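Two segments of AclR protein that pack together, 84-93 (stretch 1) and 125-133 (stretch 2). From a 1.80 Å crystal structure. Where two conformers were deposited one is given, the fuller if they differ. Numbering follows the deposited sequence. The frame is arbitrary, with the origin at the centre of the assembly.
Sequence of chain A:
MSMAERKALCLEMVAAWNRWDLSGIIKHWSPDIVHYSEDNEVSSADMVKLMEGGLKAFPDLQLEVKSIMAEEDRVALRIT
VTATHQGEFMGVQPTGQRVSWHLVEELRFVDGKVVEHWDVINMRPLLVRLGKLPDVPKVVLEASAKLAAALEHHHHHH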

ATOM      1  N   THR A  84       1.482  -6.343 -19.869  1.00 26.25           N
ATOM      2  CA  THR A  84       2.517  -5.902 -20.798  1.00 26.84           C
ATOM      3  C   THR A  84       2.237  -4.443 -21.151  1.00 26.93           C
ATOM      4  O   THR A  84       1.080  -4.052 -21.330  1.00 26.21           O
ATOM      5  CB  THR A  84       2.512  -6.749 -22.083  1.00 27.09           C
ATOM      6  OG1 THR A  84       2.390  -8.131 -21.736  1.00 30.61           O
ATOM      7  CG2 THR A  84       3.789  -6.559 -22.840  1.00 27.80           C
ATOM      8  N   HIS A  85       3.296  -3.645 -21.262  1.00 27.07           N
ATOM      9  CA  HIS A  85       3.161  -2.234 -21.600  1.00 27.52           C
ATOM     10  C   HIS A  85       3.068  -2.089 -23.120  1.00 27.79           C
ATOM     11  O   HIS A  85       4.088  -2.078 -23.819  1.00 27.44           O
ATOM     12  CB  HIS A  85       4.335  -1.419 -21.028  1.00 27.48           C
ATOM     13  CG  HIS A  85       4.207   0.058 -21.247  1.00 27.55           C
ATOM     14  ND1 HIS A  85       5.296   0.903 -21.288  1.00 27.53           N
ATOM     15  CD2 HIS A  85       3.119   0.836 -21.452  1.00 28.03           C
ATOM     16  CE1 HIS A  85       4.880   2.141 -21.500  1.00 27.99           C
ATOM     17  NE2 HIS A  85       3.564   2.125 -21.612  1.00 27.87           N
ATOM     18  N   GLN A  86       1.833  -1.991 -23.613  1.00 28.29           N
ATOM     19  CA  GLN A  86       1.544  -1.976 -25.050  1.00 28.93           C
ATOM     20  C   GLN A  86       1.065  -0.621 -25.568  1.00 29.21           C
ATOM     21  O   GLN A  86       1.116  -0.377 -26.776  1.00 28.86           O
ATOM     22  CB  GLN A  86       0.476  -3.024 -25.393  1.00 29.35           C
ATOM     23  CG  GLN A  86       0.807  -4.460 -25.003  1.00 31.09           C
ATOM     24  CD  GLN A  86       1.898  -5.106 -25.850  1.00 35.56           C
ATOM     25  OE1 GLN A  86       2.263  -6.260 -25.620  1.00 39.41           O
ATOM     26  NE2 GLN A  86       2.419  -4.376 -26.829  1.00 37.07           N
ATOM     27  N   GLY A  87       0.594   0.250 -24.681  1.00 29.34           N
ATOM     28  CA  GLY A  87       0.151   1.595 -25.072  1.00 30.16           C
ATOM     29  C   GLY A  87       0.831   2.671 -24.249  1.00 30.48           C
ATOM     30  O   GLY A  87       1.306   2.402 -23.150  1.00 30.09           O
ATOM     31  N   GLU A  88       0.890   3.893 -24.783  1.00 31.17           N
ATOM     32  CA  GLU A  88       1.532   4.991 -24.067  0.50 31.28           C
ATOM     33  C   GLU A  88       0.895   5.170 -22.688  1.00 31.42           C
ATOM     34  O   GLU A  88      -0.324   5.099 -22.532  1.00 31.25           O
ATOM     35  CB  GLU A  88       1.474   6.302 -24.865  0.50 31.49           C
ATOM     36  CG  GLU A  88       2.414   7.391 -24.330  0.50 31.53           C
ATOM     37  CD  GLU A  88       2.343   8.694 -25.114  0.50 31.97           C
ATOM     38  OE1 GLU A  88       2.340   9.772 -24.480  0.50 33.46           O
ATOM     39  OE2 GLU A  88       2.321   8.650 -26.362  0.50 32.85           O
ATOM     40  N   PHE A  89       1.745   5.379 -21.684  1.00 31.42           N
ATOM     41  CA  PHE A  89       1.292   5.568 -20.317  1.00 31.96           C
ATOM     42  C   PHE A  89       2.211   6.539 -19.586  1.00 32.54           C
ATOM     43  O   PHE A  89       3.432   6.391 -19.629  1.00 32.30           O
ATOM     44  CB  PHE A  89       1.252   4.227 -19.581  1.00 31.36           C
ATOM     45  CG  PHE A  89       0.511   4.280 -18.280  1.00 30.93           C
ATOM     46  CD1 PHE A  89      -0.860   4.488 -18.261  1.00 31.19           C
ATOM     47  CD2 PHE A  89       1.176   4.135 -17.077  1.00 30.32           C
ATOM     48  CE1 PHE A  89      -1.552   4.545 -17.064  1.00 31.08           C
ATOM     49  CE2 PHE A  89       0.492   4.192 -15.871  1.00 31.20           C
ATOM     50  CZ  PHE A  89      -0.876   4.394 -15.865  1.00 31.00           C
ATOM     51  N   MET A  90       1.610   7.528 -18.924  1.00 33.63           N
ATOM     52  CA  MET A  90       2.339   8.593 -18.225  1.00 34.61           C
ATOM     53  C   MET A  90       3.416   9.234 -19.096  1.00 34.44           C
ATOM     54  O   MET A  90       4.505   9.552 -18.618  1.00 34.77           O
ATOM     55  CB  MET A  90       2.970   8.060 -16.941  1.00 34.87           C
ATOM     56  CG  MET A  90       1.993   7.425 -15.985  1.00 36.05           C
ATOM     57  SD  MET A  90       2.724   6.999 -14.395  1.00 38.85           S
ATOM     58  CE  MET A  90       4.248   6.215 -14.878  1.00 38.66           C
ATOM     59  N   GLY A  91       3.106   9.413 -20.378  1.00 34.49           N
ATOM     60  CA  GLY A  91       4.029  10.020 -21.324  1.00 34.30           C
ATOM     61  C   GLY A  91       5.153   9.120 -21.806  1.00 34.20           C
ATOM     62  O   GLY A  91       6.023   9.569 -22.546  1.00 34.29           O
ATOM     63  N   VAL A  92       5.140   7.850 -21.407  1.00 33.84           N
ATOM     64  CA  VAL A  92       6.188   6.907 -21.794  1.00 33.71           C
ATOM     65  C   VAL A  92       5.689   5.990 -22.905  1.00 33.64           C
ATOM     66  O   VAL A  92       4.657   5.338 -22.757  1.00 33.44           O
ATOM     67  CB  VAL A  92       6.634   6.053 -20.592  1.00 33.46           C
ATOM     68  CG1 VAL A  92       7.714   5.055 -21.005  1.00 33.55           C
ATOM     69  CG2 VAL A  92       7.125   6.950 -19.477  1.00 33.27           C
ATOM     70  N   GLN A  93       6.425   5.935 -24.013  1.00 33.67           N
ATOM     71  CA  GLN A  93       6.039   5.087 -25.137  1.00 33.92           C
ATOM     72  C   GLN A  93       6.140   3.610 -24.755  1.00 33.73           C
ATOM     73  O   GLN A  93       7.017   3.228 -23.977  1.00 33.58           O
ATOM     74  CB  GLN A  93       6.908   5.371 -26.362  1.00 34.01           C
ATOM     75  CG  GLN A  93       6.782   6.795 -26.902  1.00 35.00           C
ATOM     76  CD  GLN A  93       5.342   7.195 -27.179  1.00 36.03           C
ATOM     77  OE1 GLN A  93       4.599   6.476 -27.847  1.00 36.81           O
ATOM     78  NE2 GLN A  93       4.941   8.347 -26.657  1.00 37.53           N
ATOM     79  N   PRO A 125       6.813  -0.296  -8.553  1.00 26.78           N
ATOM     80  CA  PRO A 125       7.476  -1.191  -9.511  1.00 26.75           C
ATOM     81  C   PRO A 125       7.227  -0.788 -10.965  1.00 26.83           C
ATOM     82  O   PRO A 125       8.110  -0.941 -11.815  1.00 26.51           O
ATOM     83  CB  PRO A 125       6.842  -2.565  -9.233  1.00 27.15           C
ATOM     84  CG  PRO A 125       6.093  -2.432  -7.980  1.00 27.01           C
ATOM     85  CD  PRO A 125       5.767  -0.997  -7.784  1.00 26.90           C
ATOM     86  N   LEU A 126       6.032  -0.278 -11.242  1.00 26.81           N
ATOM     87  CA  LEU A 126       5.706   0.203 -12.578  1.00 26.96           C
ATOM     88  C   LEU A 126       6.492   1.463 -12.907  1.00 26.91           C
ATOM     89  O   LEU A 126       6.992   1.619 -14.027  1.00 27.15           O
ATOM     90  CB  LEU A 126       4.203   0.478 -12.698  1.00 26.78           C
ATOM     91  CG  LEU A 126       3.706   1.013 -14.046  1.00 27.22           C
ATOM     92  CD1 LEU A 126       4.033   0.041 -15.172  1.00 28.18           C
ATOM     93  CD2 LEU A 126       2.210   1.273 -13.986  1.00 27.43           C
ATOM     94  N   LEU A 127       6.603   2.364 -11.935  1.00 27.01           N
ATOM     95  CA  LEU A 127       7.363   3.598 -12.137  1.00 27.41           C
ATOM     96  C   LEU A 127       8.828   3.315 -12.466  1.00 27.43           C
ATOM     97  O   LEU A 127       9.428   4.021 -13.282  1.00 26.89           O
ATOM     98  CB  LEU A 127       7.251   4.522 -10.925  1.00 27.76           C
ATOM     99  CG  LEU A 127       5.854   5.098 -10.666  1.00 28.52           C
ATOM    100  CD1 LEU A 127       5.771   5.674  -9.255  1.00 29.53           C
ATOM    101  CD2 LEU A 127       5.483   6.148 -11.706  1.00 30.14           C
ATOM    102  N   VAL A 128       9.390   2.277 -11.851  1.00 27.79           N
ATOM    103  CA  VAL A 128      10.746   1.840 -12.175  1.00 28.38           C
ATOM    104  C   VAL A 128      10.815   1.328 -13.623  1.00 28.74           C
ATOM    105  O   VAL A 128      11.717   1.710 -14.373  1.00 28.39           O
ATOM    106  CB  VAL A 128      11.245   0.768 -11.179  1.00 28.32           C
ATOM    107  CG1 VAL A 128      12.592   0.196 -11.618  1.00 29.07           C
ATOM    108  CG2 VAL A 128      11.364   1.368  -9.794  1.00 28.06           C
ATOM    109  N   ARG A 129       9.856   0.486 -14.014  1.00 29.07           N
ATOM    110  CA  ARG A 129       9.819  -0.076 -15.369  1.00 29.67           C
ATOM    111  C   ARG A 129       9.654   0.990 -16.443  1.00 29.58           C
ATOM    112  O   ARG A 129      10.200   0.864 -17.547  1.00 29.71           O
ATOM    113  CB  ARG A 129       8.696  -1.108 -15.503  1.00 30.59           C
ATOM    114  CG  ARG A 129       8.993  -2.428 -14.835  1.00 33.26           C
ATOM    115  CD  ARG A 129      10.059  -3.235 -15.579  1.00 38.38           C
ATOM    116  NE  ARG A 129      11.011  -3.783 -14.617  1.00 40.98           N
ATOM    117  CZ  ARG A 129      12.255  -3.348 -14.401  1.00 41.69           C
ATOM    118  NH1 ARG A 129      12.790  -2.354 -15.108  1.00 41.88           N
ATOM    119  NH2 ARG A 129      12.985  -3.941 -13.465  1.00 43.33           N
ATOM    120  N   LEU A 130       8.912   2.043 -16.118  1.00 29.16           N
ATOM    121  CA  LEU A 130       8.713   3.149 -17.040  1.00 29.26           C
ATOM    122  C   LEU A 130       9.820   4.198 -16.982  1.00 28.85           C
ATOM    123  O   LEU A 130       9.756   5.191 -17.708  1.00 28.28           O
ATOM    124  CB  LEU A 130       7.365   3.814 -16.775  1.00 29.32           C
ATOM    125  CG  LEU A 130       6.162   2.910 -17.040  1.00 30.92           C
ATOM    126  CD1 LEU A 130       4.902   3.666 -16.783  1.00 31.97           C
ATOM    127  CD2 LEU A 130       6.164   2.367 -18.449  1.00 31.38           C
ATOM    128  N   GLY A 131      10.816   3.986 -16.120  1.00 28.71           N
ATOM    129  CA  GLY A 131      11.975   4.866 -16.036  1.00 28.84           C
ATOM    130  C   GLY A 131      11.752   6.151 -15.259  1.00 28.94           C
ATOM    131  O   GLY A 131      12.568   7.080 -15.346  1.00 28.47           O
ATOM    132  N   LYS A 132      10.662   6.214 -14.500  1.00 28.67           N
ATOM    133  CA  LYS A 132      10.343   7.397 -13.699  1.00 29.20           C
ATOM    134  C   LYS A 132      11.124   7.392 -12.394  1.00 29.34           C
ATOM    135  O   LYS A 132      11.348   8.447 -11.795  1.00 29.45           O
ATOM    136  CB  LYS A 132       8.850   7.451 -13.384  1.00 29.36           C
ATOM    137  CG  LYS A 132       7.942   7.513 -14.601  1.00 29.89           C
ATOM    138  CD  LYS A 132       8.132   8.806 -15.375  1.00 31.08           C
ATOM    139  CE  LYS A 132       6.949   9.085 -16.289  0.50 30.88           C
ATOM    140  NZ  LYS A 132       5.712   9.352 -15.501  0.50 31.72           N
ATOM    141  N   LEU A 133      11.490   6.195 -11.938  1.00 29.59           N
ATOM    142  CA  LEU A 133      12.362   6.022 -10.781  1.00 29.72           C
ATOM    143  C   LEU A 133      13.555   5.163 -11.172  1.00 30.05           C
ATOM    144  O   LEU A 133      13.445   4.309 -12.049  1.00 29.41           O
ATOM    145  CB  LEU A 133      11.613   5.341  -9.639  1.00 29.68           C
ATOM    146  CG  LEU A 133      10.410   6.094  -9.079  1.00 29.59           C
ATOM    147  CD1 LEU A 133       9.669   5.221  -8.090  1.00 30.08           C
ATOM    148  CD2 LEU A 133      10.841   7.402  -8.431  1.00 30.51           C
TER

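Stretch 1 folds back on itself in a type I' β turn from F89 to V92. The turn is closed by two backbone hydrogen bonds, from V92 N to F89 O at 2.9 Å and from F89 N to V92 O at 3.1 Å, and its two central residues, M90 and G91, both have positive phi, a conformation that by itself favours glycine at G91. Stretch 2 opens with the end of a helix, 125-129, that begins earlier in the chain, and continues as a loop. Its last turn is tied by bonds such as L130 N to L126 O (2.9 Å), after which G131 leaves helical geometry with a phi of 79° and the chain reverses in a Schellman motif: G131 N bonds to V128 O at 3.0 Å and K132 N to L127 O at 2.8 Å. The turn of one stretch thus lies against the helix end of the other, with the backbones nearest at V92 and L130, whose CA atoms are 6.6 Å apart.

L130 is the centre of the contact. Its side chain, in the m, t rotamer, points toward stretch 1 and meets four residues there. L130 CD1 lies 3.8 Å from F89 CD2, at the edge of the phenyl ring and near its plane, and only 3.2 Å from M90 CE, a tight approach for two methyl groups. L130 CD2 lies 4.0 Å from V92 CG1 and 3.3 Å from H85 ND1. The last pairing sets a polar nitrogen against a methyl that cannot bond to it, and H85 ND1, buried by this contact, has no partner anywhere in the model.

The helix adds two more leucines to this apolar surface. L126 points toward the turn and brings L126 CD2 to 3.9 Å from F89 CE2, so the phenyl ring touches two leucines four residues apart, L126 in the helix and L130 just after it. L127 sets out sideways, but its end comes nearer, placing L127 CD2 3.4 Å from M90 CE. The methionine methyl therefore contacts both L127 and L130. These pairings are van der Waals contacts between apolar groups that shield one another from solvent.

K132, whose backbone N closes the Schellman motif, supplies the one hydrogen bond between the stretches: K132 NZ donates to M90 O at 3.3 Å, a weak bond to a carbonyl in the middle of the β turn. The aliphatic part of the same side chain is also used, since K132 CE packs 3.8 Å from V92 CG2. V92 CG2 also lies 3.6 Å from L130 O. Together the contacts bury 372 Å², counting both sides.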